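Local coordinates for protein SxtG (Microseira wollei, PDB 6U1R) that transfers an amidino group in the saxitoxin biosynthetic pathway, probably through an amidino-cysteine intermediate like other AGAT-type amidinotransferases, at residues S44-M49 against V110-F115; F130-P135 against A160-D165; K91-F96 against E357-F362; P82-A87 against Q309-L314. All coordinates share one frame; numbering follows the deposited sequence. Where two conformers were deposited one is given.

From the N terminus, segment 44-49, which follows strand 37-42, is met first by 110-115, so contact 1 closes a loop that contains the whole of helix 83-102. That helix carries one side of both contact 4 and contact 3. The chain returns to it much later, at 309-314 and then at 357-362. Contacts 4 and 3 therefore cross each other, and each also crosses contact 1. Contact 2 joins 130-135 to 160-165 after contact 1 has closed and falls wholly within the spans of contacts 3 and 4. Backbone hydrogen bonds from Ser44 to Ala132 and from Met49 to Phe130 couple contacts 1 and 2, while Tyr359 and Phe362 tie contact 3 to segment 130-135.

Contact 1: residues S44-M49 against V110-F115; sequences SVEGAM and VKPVDF. With FMT (formic acid), chain C.
Ser44 faces Val110 and Glu46 faces Pro112, the latter pair with CA atoms 5.8 Å apart, where two loops run past each other without a hydrogen bond between them. The first is shaped by a type II beta turn from Val45 to Ala48, with Gly47 taking the positive phi of its third position, and by an ST turn in which Ser44 OG accepts from Glu46 N at 3.2 Å. Chi1 of 163° sets OG anti to its own backbone N, beside the carbonyl carbon and facing the N-H of Glu46. These loops leave strands 37-42 and 106-109 of what is, as in other amidinotransferases, probably a five-bladed alpha/beta propeller.

Ser44 CB lies 3.3 Å from Val110 O and also meets Val110 CG1. Next along, the Pro112 ring packs its CB and CG on the Glu46 CB, the two side chains crossing obliquely, and Pro112 CB reaches Glu46 O at 3.5 Å. Phe115 closes the far end: its CB touches Gly47 O, and Met49 CG comes 3.9 Å from the same CB. Behind this ring, Val113 CG2 sits over one face, toward the rim. An inverse gamma turn centred on Asp114 is closed by Phe115 N to Val113 O, and Asp114 N donates to O2 of a formic acid molecule, probably left from crystallisation, at 3.1 Å and 163°.

Contact 2: residues F130-P135 against A160-D165; sequences FCAANP and AWAYRD
Ala132 O accepts a hydrogen bond from the backbone N of Ser44 and also lies 3.4 Å from Tyr163 OH, the tip of the side chain that carries most of this contact. Tyr163 stands in a turn in which its N donates to Ala160 O over 3.0 Å. With CG beside the backbone N and anti to the carbonyl carbon (chi1 -55°), the ring sets out toward segment 130-135, and its hydroxyl ends among main-chain atoms of Ala132 and Pro135 and their small apolar side chains. Pro135 CA is 3.4 Å from Tyr163 OH. The Pro135 side chain crosses that of Tyr163 at about a right angle, bringing Pro135 CB 3.8 Å from Tyr163 CE2. Ala132 CB also touches the phenol oxygen. On its other contact, Ala132 CB lies 4.2 Å from Ala162 CB.

Segment 130-135 is braced from within: Cys131 SG lies over the centre of the Phe130 ring and accepts from Ala133 N at 3.6 Å, with an angle of 155°. The contact borders the predicted active site. Asn134 turns its CB away from segment 160-165; its ND2 donates to Phe362 O, and its side chain comes about 3 Å from that of Cys368, the predicted amidino-cysteine residue. Arg164 NH2 forms a salt bridge with Glu148 OE1 on strand 145-148, and its NH1 donates a hydrogen bond to Lys182 O of the second subunit. Phe139 on strand 139-142 meets the Tyr163 ring edge-to-face. Helix 135-138 follows segment 130-135, and helix 164-172 continues from segment 160-165.

Contact 3: residues K91-F96 against E357-F362; sequences KELNEF and ESYYPF
Glu92 reaches from helix 83-102 to the start of segment 357-362, and its carboxylate takes Ser358 N on OE1 at 2.9 Å. The donor comes in on the syn side, 27° out of the carboxylate plane, with an N-H...O angle of 147°. An extended chain beyond CG (chi2 -168°) carries the group outward from the helix, and Ser358 CB lies close against the same oxygen, 3.0 Å from Glu92 OE1. The other oxygen, OE2, receives a hydrogen bond at 2.7 Å from a water, which in turn weakly accepts from Glu357 N. One carboxylate thus serves two successive backbone N-H groups, one directly and one through water. These belong to residues with helical backbone angles, where Tyr360 N returns to Glu357 O, and their N-H dipoles would probably favour the charged form of Glu92.

Leu93, whose CG is anti to the backbone N, puts CD1 3.8 Å from Tyr359 CE1. In the probable alpha/beta propeller of this family, the contact ties helix 83-102 to the connection between strands 350-354 and 370-375, which carries the predicted active-site Cys368. The Tyr359 side chain lies about 6 Å from that of Cys368. Its hydroxyl is bonded to Ala133 O, and its ring is stacked with Phe356, whose ring is met in turn by that of Phe96, farther along the helix.

Contact 4: residues P82-A87 against Q309-L314; sequences PPEMIA and QNQLRL
Met85 and Gln311 mark the nearest backbone approach, with CA atoms 8.8 Å apart, so the first turn of helix 83-102 and the irregular loop 309-314 touch through side chains. Pro82 holds the N-cap position, and its carbonyl accepts from Ile86 N at 3.3 Å.

Met85 is the hub. The Met85 and Gln311 side chains run antiparallel past each other: Met85 CG lies 3.4 Å from Gln311 OE1 and Met85 SD 3.6 Å from Gln311 CG, both also near Gln311 CD. A bend at chi3 (69°) then turns Met85 CE onto Leu312, whose CD1 it meets at 3.6 Å. On the solvent side, Gln311 NE2 makes a weak hydrogen bond of 3.5 Å to Glu84 OE2, with the carboxylate and amide planes 53° apart. The bend of the Glu84 chain at chi2 helps bring its acid to that meeting, and Pro82 CG lies by the same nitrogen.

Leu312 is also packed on Val72 of helix 63-72 and on Leu50, and Met85 on Pro361, so the buried half of the contact gathers several parts of the fold away from the annotated active site. Gln311 and Leu312 lie in an Asx turn headed by Asn310. Its OD1 accepts from Leu312 N at 2.9 Å, the N-H approaching a lone pair within the plane of the amide, and this Asx turn shapes the backbone just before the contact with Met85.

Contact 1: residues S44-M49 against V110-F115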
# COMPACT_ATOMS: atom_id res chain seq x y z
N SER A 44 17.04 4.92 -13.64
CA SER A 44 17.26 6.01 -14.59
C SER A 44 17.60 7.27 -13.81
O SER A 44 17.01 7.53 -12.76
CB SER A 44 16.01 6.25 -15.46
OG SER A 44 16.06 7.52 -16.09
N VAL A 45 18.55 8.06 -14.33
CA VAL A 45 18.91 9.33 -13.71
C VAL A 45 18.26 10.52 -14.40
O VAL A 45 18.43 11.65 -13.93
CB VAL A 45 20.43 9.53 -13.67
CG1 VAL A 45 21.06 8.58 -12.70
CG2 VAL A 45 21.05 9.34 -15.07
N GLU A 46 17.55 10.32 -15.49
CA GLU A 46 16.95 11.45 -16.20
C GLU A 46 15.88 12.12 -15.35
O GLU A 46 15.10 11.44 -14.67
CB GLU A 46 16.35 10.96 -17.51
CG GLU A 46 17.39 10.33 -18.45
CD GLU A 46 16.91 10.27 -19.88
OE1 GLU A 46 16.53 9.17 -20.34
OE2 GLU A 46 16.91 11.33 -20.54
N GLY A 47 15.84 13.45 -15.38
CA GLY A 47 14.86 14.24 -14.64
C GLY A 47 15.06 14.25 -13.14
O GLY A 47 14.17 14.71 -12.42
N ALA A 48 16.21 13.77 -12.67
CA ALA A 48 16.47 13.59 -11.25
C ALA A 48 16.55 14.93 -10.51
O ALA A 48 17.09 15.91 -11.03
CB ALA A 48 17.78 12.80 -11.07
N MET A 49 15.98 14.95 -9.30
CA MET A 49 15.97 16.09 -8.40
C MET A 49 16.80 15.77 -7.17
O MET A 49 16.77 14.65 -6.68
CB MET A 49 14.53 16.43 -7.96
CG MET A 49 13.55 16.61 -9.12
SD MET A 49 13.90 18.05 -10.13
CE MET A 49 13.59 19.36 -8.96
N VAL A 110 13.79 1.66 -16.78
CA VAL A 110 12.67 2.49 -16.35
C VAL A 110 12.78 3.84 -17.05
O VAL A 110 13.88 4.39 -17.23
CB VAL A 110 12.64 2.65 -14.82
CG1 VAL A 110 13.72 3.58 -14.36
CG2 VAL A 110 11.29 3.16 -14.37
N LYS A 111 11.61 4.35 -17.52
CA LYS A 111 11.51 5.66 -18.16
C LYS A 111 11.27 6.75 -17.12
O LYS A 111 10.44 6.57 -16.22
CB LYS A 111 10.36 5.69 -19.17
CG LYS A 111 10.33 4.54 -20.16
CD LYS A 111 8.95 4.42 -20.82
CE LYS A 111 9.04 3.67 -22.14
NZ LYS A 111 10.06 2.57 -22.12
N PRO A 112 11.95 7.89 -17.24
CA PRO A 112 11.70 8.99 -16.30
C PRO A 112 10.26 9.48 -16.37
O PRO A 112 9.55 9.28 -17.36
CB PRO A 112 12.69 10.08 -16.75
CG PRO A 112 12.97 9.75 -18.20
CD PRO A 112 12.96 8.26 -18.25
N VAL A 113 9.84 10.10 -15.29
CA VAL A 113 8.55 10.77 -15.18
C VAL A 113 8.83 12.16 -14.63
O VAL A 113 10.00 12.57 -14.55
CB VAL A 113 7.58 9.95 -14.30
CG1 VAL A 113 7.24 8.62 -14.98
CG2 VAL A 113 8.21 9.67 -12.94
N ASP A 114 7.79 12.91 -14.26
CA ASP A 114 7.95 14.30 -13.82
C ASP A 114 8.35 14.37 -12.34
O ASP A 114 7.56 14.73 -11.46
CB ASP A 114 6.65 15.08 -14.01
CG ASP A 114 6.29 15.31 -15.46
OD1 ASP A 114 7.17 15.18 -16.34
OD2 ASP A 114 5.11 15.66 -15.70
N PHE A 115 9.63 14.11 -12.07
CA PHE A 115 10.10 14.27 -10.69
C PHE A 115 10.12 15.73 -10.26
O PHE A 115 10.11 16.01 -9.05
CB PHE A 115 11.48 13.62 -10.52
CG PHE A 115 11.44 12.14 -10.69
CD1 PHE A 115 10.87 11.34 -9.71
CD2 PHE A 115 11.93 11.55 -11.84
CE1 PHE A 115 10.79 9.97 -9.87
CE2 PHE A 115 11.86 10.17 -12.00
CZ PHE A 115 11.28 9.39 -11.02
C FMT C . 4.04 11.39 -14.18
O1 FMT C . 3.90 10.31 -14.75
O2 FMT C . 4.85 12.19 -14.64

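Contact 2: residues F130-P135 against A160-D165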
# COMPACT_ATOMS: atom_id res chain seq x y z
N PHE A 130 12.10 12.84 -6.00
CA PHE A 130 13.53 12.56 -6.00
C PHE A 130 13.90 12.11 -7.40
O PHE A 130 14.11 12.96 -8.29
CB PHE A 130 13.86 11.54 -4.88
CG PHE A 130 15.32 11.08 -4.83
CD1 PHE A 130 16.37 11.98 -5.02
CD2 PHE A 130 15.64 9.75 -4.57
CE1 PHE A 130 17.70 11.56 -4.97
CE2 PHE A 130 16.99 9.31 -4.49
CZ PHE A 130 18.01 10.22 -4.70
N CYS A 131 13.92 10.81 -7.69
CA CYS A 131 14.33 10.28 -8.99
C CYS A 131 14.06 8.77 -9.00
O CYS A 131 13.60 8.19 -8.00
CB CYS A 131 15.81 10.58 -9.28
SG CYS A 131 17.02 9.70 -8.27
N ALA A 132 14.34 8.13 -10.13
CA ALA A 132 14.17 6.69 -10.26
C ALA A 132 15.51 5.98 -10.44
O ALA A 132 15.60 4.96 -11.13
CB ALA A 132 13.22 6.36 -11.41
N ALA A 133 16.55 6.48 -9.78
CA ALA A 133 17.88 5.88 -9.88
C ALA A 133 18.02 4.62 -9.03
O ALA A 133 18.88 3.78 -9.33
CB ALA A 133 18.95 6.91 -9.47
N ASN A 134 17.18 4.43 -8.01
CA ASN A 134 17.38 3.37 -7.02
C ASN A 134 16.14 2.50 -6.88
O ASN A 134 15.43 2.57 -5.87
CB ASN A 134 17.72 3.97 -5.65
CG ASN A 134 18.99 4.81 -5.65
OD1 ASN A 134 20.08 4.28 -5.51
ND2 ASN A 134 18.84 6.12 -5.77
N PRO A 135 15.85 1.64 -7.87
CA PRO A 135 14.72 0.70 -7.72
C PRO A 135 14.78 -0.13 -6.43
O PRO A 135 13.72 -0.49 -5.88
CB PRO A 135 14.84 -0.22 -8.95
CG PRO A 135 15.86 0.37 -9.83
CD PRO A 135 16.65 1.38 -9.08
N ALA A 160 7.09 5.11 -6.85
CA ALA A 160 6.75 3.91 -7.60
C ALA A 160 6.17 4.21 -8.98
O ALA A 160 6.08 3.30 -9.80
CB ALA A 160 5.75 3.04 -6.81
N TRP A 161 5.78 5.45 -9.25
CA TRP A 161 5.02 5.75 -10.46
C TRP A 161 5.79 5.40 -11.73
O TRP A 161 5.22 4.87 -12.69
CB TRP A 161 4.61 7.22 -10.45
CG TRP A 161 3.34 7.46 -9.67
CD1 TRP A 161 2.77 6.64 -8.71
CD2 TRP A 161 2.45 8.57 -9.81
NE1 TRP A 161 1.60 7.19 -8.25
CE2 TRP A 161 1.38 8.37 -8.91
CE3 TRP A 161 2.46 9.72 -10.61
CZ2 TRP A 161 0.33 9.28 -8.80
CZ3 TRP A 161 1.42 10.62 -10.50
CH2 TRP A 161 0.36 10.39 -9.60
N ALA A 162 7.10 5.66 -11.76
CA ALA A 162 7.86 5.37 -12.99
C ALA A 162 7.85 3.89 -13.33
O ALA A 162 8.06 3.54 -14.51
CB ALA A 162 9.30 5.86 -12.86
N TYR A 163 7.57 3.03 -12.36
CA TYR A 163 7.60 1.58 -12.51
C TYR A 163 6.25 0.94 -12.79
O TYR A 163 6.19 -0.28 -12.95
CB TYR A 163 8.18 0.95 -11.25
CG TYR A 163 9.54 1.49 -10.86
CD1 TYR A 163 9.65 2.65 -10.11
CD2 TYR A 163 10.70 0.84 -11.25
CE1 TYR A 163 10.89 3.15 -9.76
CE2 TYR A 163 11.93 1.32 -10.90
CZ TYR A 163 12.02 2.48 -10.16
OH TYR A 163 13.25 2.95 -9.82
N ARG A 164 5.16 1.70 -12.80
CA ARG A 164 3.84 1.07 -12.83
C ARG A 164 3.55 0.37 -14.16
O ARG A 164 2.82 -0.62 -14.18
CB ARG A 164 2.76 2.11 -12.51
CG ARG A 164 2.62 2.40 -11.00
CD ARG A 164 2.30 1.13 -10.17
NE ARG A 164 2.33 1.38 -8.71
CZ ARG A 164 1.38 2.04 -8.07
NH1 ARG A 164 0.37 2.53 -8.76
NH2 ARG A 164 1.43 2.21 -6.77
N ASP A 165 4.10 0.86 -15.28
CA ASP A 165 3.97 0.11 -16.53
C ASP A 165 4.52 -1.30 -16.38
O ASP A 165 3.89 -2.28 -16.81
CB ASP A 165 4.70 0.83 -17.66
CG ASP A 165 3.97 2.05 -18.17
OD1 ASP A 165 2.73 2.12 -18.04
OD2 ASP A 165 4.64 2.95 -18.72

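Contact 3: residues K91-F96 against E357-F362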
# COMPACT_ATOMS: atom_id res chain seq x y z
N LYS A 91 25.86 7.96 -19.08
CA LYS A 91 26.88 7.26 -19.86
C LYS A 91 27.38 6.01 -19.14
O LYS A 91 27.50 4.93 -19.75
CB LYS A 91 28.04 8.19 -20.19
CG LYS A 91 29.13 7.53 -21.05
CD LYS A 91 30.39 8.37 -21.21
CE LYS A 91 31.43 7.63 -22.07
NZ LYS A 91 32.77 8.28 -22.09
N GLU A 92 27.68 6.12 -17.84
CA GLU A 92 28.18 4.95 -17.13
C GLU A 92 27.06 3.93 -16.93
O GLU A 92 27.28 2.72 -17.00
CB GLU A 92 28.80 5.36 -15.79
CG GLU A 92 30.05 6.23 -15.96
CD GLU A 92 30.85 6.41 -14.70
OE1 GLU A 92 30.26 6.43 -13.60
OE2 GLU A 92 32.10 6.55 -14.81
N LEU A 93 25.84 4.41 -16.71
CA LEU A 93 24.67 3.54 -16.68
C LEU A 93 24.56 2.71 -17.97
O LEU A 93 24.31 1.50 -17.93
CB LEU A 93 23.42 4.38 -16.45
CG LEU A 93 22.12 3.63 -16.26
CD1 LEU A 93 22.14 2.72 -15.05
CD2 LEU A 93 20.98 4.64 -16.11
N ASN A 94 24.77 3.35 -19.12
CA ASN A 94 24.68 2.62 -20.38
C ASN A 94 25.73 1.52 -20.48
O ASN A 94 25.44 0.43 -20.98
CB ASN A 94 24.80 3.60 -21.55
CG ASN A 94 23.50 4.35 -21.80
OD1 ASN A 94 22.43 3.86 -21.43
ND2 ASN A 94 23.58 5.52 -22.42
N GLU A 95 26.94 1.78 -20.00
CA GLU A 95 27.97 0.74 -20.03
C GLU A 95 27.63 -0.40 -19.07
O GLU A 95 27.84 -1.57 -19.40
CB GLU A 95 29.34 1.34 -19.70
CG GLU A 95 30.47 0.31 -19.75
CD GLU A 95 30.48 -0.52 -21.05
OE1 GLU A 95 30.32 0.07 -22.15
OE2 GLU A 95 30.62 -1.76 -20.96
N PHE A 96 27.12 -0.07 -17.88
CA PHE A 96 26.65 -1.08 -16.94
C PHE A 96 25.58 -1.97 -17.58
O PHE A 96 25.64 -3.20 -17.50
CB PHE A 96 26.12 -0.36 -15.68
CG PHE A 96 25.44 -1.25 -14.67
CD1 PHE A 96 26.01 -2.43 -14.27
CD2 PHE A 96 24.26 -0.84 -14.07
CE1 PHE A 96 25.39 -3.23 -13.32
CE2 PHE A 96 23.63 -1.63 -13.11
CZ PHE A 96 24.21 -2.83 -12.72
N GLU A 357 31.34 5.49 -10.56
CA GLU A 357 31.33 6.51 -9.51
C GLU A 357 30.45 7.71 -9.85
O GLU A 357 30.04 8.43 -8.92
CB GLU A 357 32.74 7.02 -9.20
CG GLU A 357 33.60 5.97 -8.56
CD GLU A 357 34.80 6.56 -7.86
OE1 GLU A 357 35.31 7.63 -8.30
OE2 GLU A 357 35.22 5.96 -6.84
N SER A 358 30.14 7.94 -11.14
CA SER A 358 29.23 9.02 -11.51
C SER A 358 27.81 8.77 -11.04
O SER A 358 27.00 9.70 -11.04
CB SER A 358 29.20 9.23 -13.02
OG SER A 358 30.46 9.72 -13.48
N TYR A 359 27.48 7.53 -10.68
CA TYR A 359 26.18 7.21 -10.13
C TYR A 359 26.08 7.53 -8.65
O TYR A 359 24.97 7.75 -8.15
CB TYR A 359 25.88 5.73 -10.37
CG TYR A 359 24.42 5.41 -10.64
CD1 TYR A 359 23.89 5.53 -11.93
CD2 TYR A 359 23.59 4.95 -9.63
CE1 TYR A 359 22.56 5.23 -12.19
CE2 TYR A 359 22.25 4.66 -9.88
CZ TYR A 359 21.74 4.80 -11.16
OH TYR A 359 20.43 4.49 -11.42
N TYR A 360 27.21 7.57 -7.94
CA TYR A 360 27.17 7.72 -6.48
C TYR A 360 26.42 8.97 -6.01
O TYR A 360 25.77 8.89 -4.95
CB TYR A 360 28.59 7.75 -5.92
CG TYR A 360 29.40 6.46 -6.05
CD1 TYR A 360 28.86 5.29 -6.58
CD2 TYR A 360 30.71 6.43 -5.62
CE1 TYR A 360 29.63 4.14 -6.69
CE2 TYR A 360 31.48 5.29 -5.71
CZ TYR A 360 30.93 4.15 -6.24
OH TYR A 360 31.68 3.01 -6.34
N PRO A 361 26.48 10.12 -6.69
CA PRO A 361 25.72 11.29 -6.20
C PRO A 361 24.22 11.08 -6.24
O PRO A 361 23.48 11.84 -5.61
CB PRO A 361 26.14 12.43 -7.14
CG PRO A 361 27.32 11.94 -7.89
CD PRO A 361 27.30 10.45 -7.87
N PHE A 362 23.75 10.08 -6.98
CA PHE A 362 22.34 9.71 -6.99
C PHE A 362 22.02 8.68 -5.92
O PHE A 362 20.92 8.11 -5.93
CB PHE A 362 21.96 9.19 -8.38
CG PHE A 362 22.19 10.20 -9.46
CD1 PHE A 362 23.44 10.33 -10.04
CD2 PHE A 362 21.16 11.06 -9.86
CE1 PHE A 362 23.68 11.29 -11.02
CE2 PHE A 362 21.39 12.02 -10.84
CZ PHE A 362 22.64 12.15 -11.41
O HOH W 1 33.40 6.64 -12.44

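Contact 4: residues P82-A87 against Q309-L314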
# COMPACT_ATOMS: atom_id res chain seq x y z
N PRO A 82 22.36 18.92 -11.36
CA PRO A 82 22.98 19.59 -12.51
C PRO A 82 22.91 18.71 -13.75
O PRO A 82 23.15 17.50 -13.68
CB PRO A 82 24.43 19.80 -12.05
CG PRO A 82 24.33 19.92 -10.58
CD PRO A 82 23.24 18.97 -10.17
N PRO A 83 22.55 19.29 -14.90
CA PRO A 83 22.41 18.46 -16.10
C PRO A 83 23.67 17.70 -16.46
O PRO A 83 23.59 16.57 -16.96
CB PRO A 83 22.06 19.48 -17.19
CG PRO A 83 21.48 20.62 -16.47
CD PRO A 83 22.13 20.68 -15.13
N GLU A 84 24.84 18.28 -16.22
CA GLU A 84 26.06 17.58 -16.59
C GLU A 84 26.26 16.33 -15.73
O GLU A 84 26.81 15.33 -16.21
CB GLU A 84 27.27 18.52 -16.50
CG GLU A 84 27.58 19.08 -15.11
CD GLU A 84 26.84 20.39 -14.75
OE1 GLU A 84 25.72 20.67 -15.27
OE2 GLU A 84 27.40 21.14 -13.92
N MET A 85 25.82 16.36 -14.47
CA MET A 85 25.91 15.18 -13.64
C MET A 85 25.01 14.07 -14.16
O MET A 85 25.40 12.90 -14.19
CB MET A 85 25.56 15.52 -12.19
CG MET A 85 26.60 16.39 -11.51
SD MET A 85 26.23 16.65 -9.75
CE MET A 85 26.53 15.01 -9.10
N ILE A 86 23.78 14.40 -14.55
CA ILE A 86 22.89 13.41 -15.13
C ILE A 86 23.51 12.81 -16.40
O ILE A 86 23.46 11.59 -16.62
CB ILE A 86 21.52 14.04 -15.40
CG1 ILE A 86 20.84 14.34 -14.06
CG2 ILE A 86 20.65 13.13 -16.27
CD1 ILE A 86 19.57 15.18 -14.14
N ALA A 87 24.13 13.65 -17.23
CA ALA A 87 24.67 13.17 -18.50
C ALA A 87 25.80 12.18 -18.29
O ALA A 87 25.84 11.11 -18.92
CB ALA A 87 25.13 14.36 -19.35
N GLN A 309 35.12 11.30 -5.19
CA GLN A 309 34.81 12.73 -5.14
C GLN A 309 33.82 13.12 -6.22
O GLN A 309 33.86 12.59 -7.34
CB GLN A 309 36.09 13.57 -5.27
CG GLN A 309 35.93 15.00 -4.75
CD GLN A 309 35.56 15.06 -3.27
OE1 GLN A 309 34.43 14.74 -2.89
NE2 GLN A 309 36.51 15.47 -2.43
N ASN A 310 32.91 14.03 -5.87
CA ASN A 310 31.99 14.62 -6.83
C ASN A 310 31.61 16.02 -6.34
O ASN A 310 31.81 16.37 -5.17
CB ASN A 310 30.73 13.75 -7.05
CG ASN A 310 29.88 13.59 -5.78
OD1 ASN A 310 29.32 14.55 -5.27
ND2 ASN A 310 29.75 12.35 -5.32
N GLN A 311 31.05 16.82 -7.26
CA GLN A 311 30.80 18.22 -6.95
C GLN A 311 29.70 18.42 -5.90
O GLN A 311 29.54 19.55 -5.43
CB GLN A 311 30.46 18.98 -8.25
CG GLN A 311 29.09 18.69 -8.88
CD GLN A 311 29.06 18.90 -10.40
OE1 GLN A 311 29.54 18.06 -11.17
NE2 GLN A 311 28.48 20.02 -10.83
N LEU A 312 28.97 17.37 -5.50
CA LEU A 312 28.00 17.46 -4.41
C LEU A 312 28.42 16.75 -3.13
O LEU A 312 27.96 17.13 -2.06
CB LEU A 312 26.64 16.88 -4.83
CG LEU A 312 25.94 17.26 -6.13
CD1 LEU A 312 24.75 16.33 -6.29
CD2 LEU A 312 25.49 18.71 -6.16
N ARG A 313 29.23 15.69 -3.25
CA ARG A 313 29.72 14.82 -2.17
C ARG A 313 28.68 14.33 -1.17
O ARG A 313 28.59 14.86 -0.05
CB ARG A 313 30.87 15.48 -1.40
CG ARG A 313 30.64 16.87 -0.77
CD ARG A 313 31.77 17.81 -1.25
NE ARG A 313 32.26 18.87 -0.36
CZ ARG A 313 32.54 18.77 0.95
NH1 ARG A 313 32.33 17.66 1.66
NH2 ARG A 313 33.03 19.84 1.57
N LEU A 314 27.91 13.31 -1.55
CA LEU A 314 27.10 12.53 -0.62
C LEU A 314 27.61 11.09 -0.53
O LEU A 314 26.86 10.17 -0.17
CB LEU A 314 25.62 12.54 -1.02
CG LEU A 314 24.86 13.86 -1.28
CD1 LEU A 314 25.62 15.12 -0.92
CD2 LEU A 314 24.43 13.93 -2.73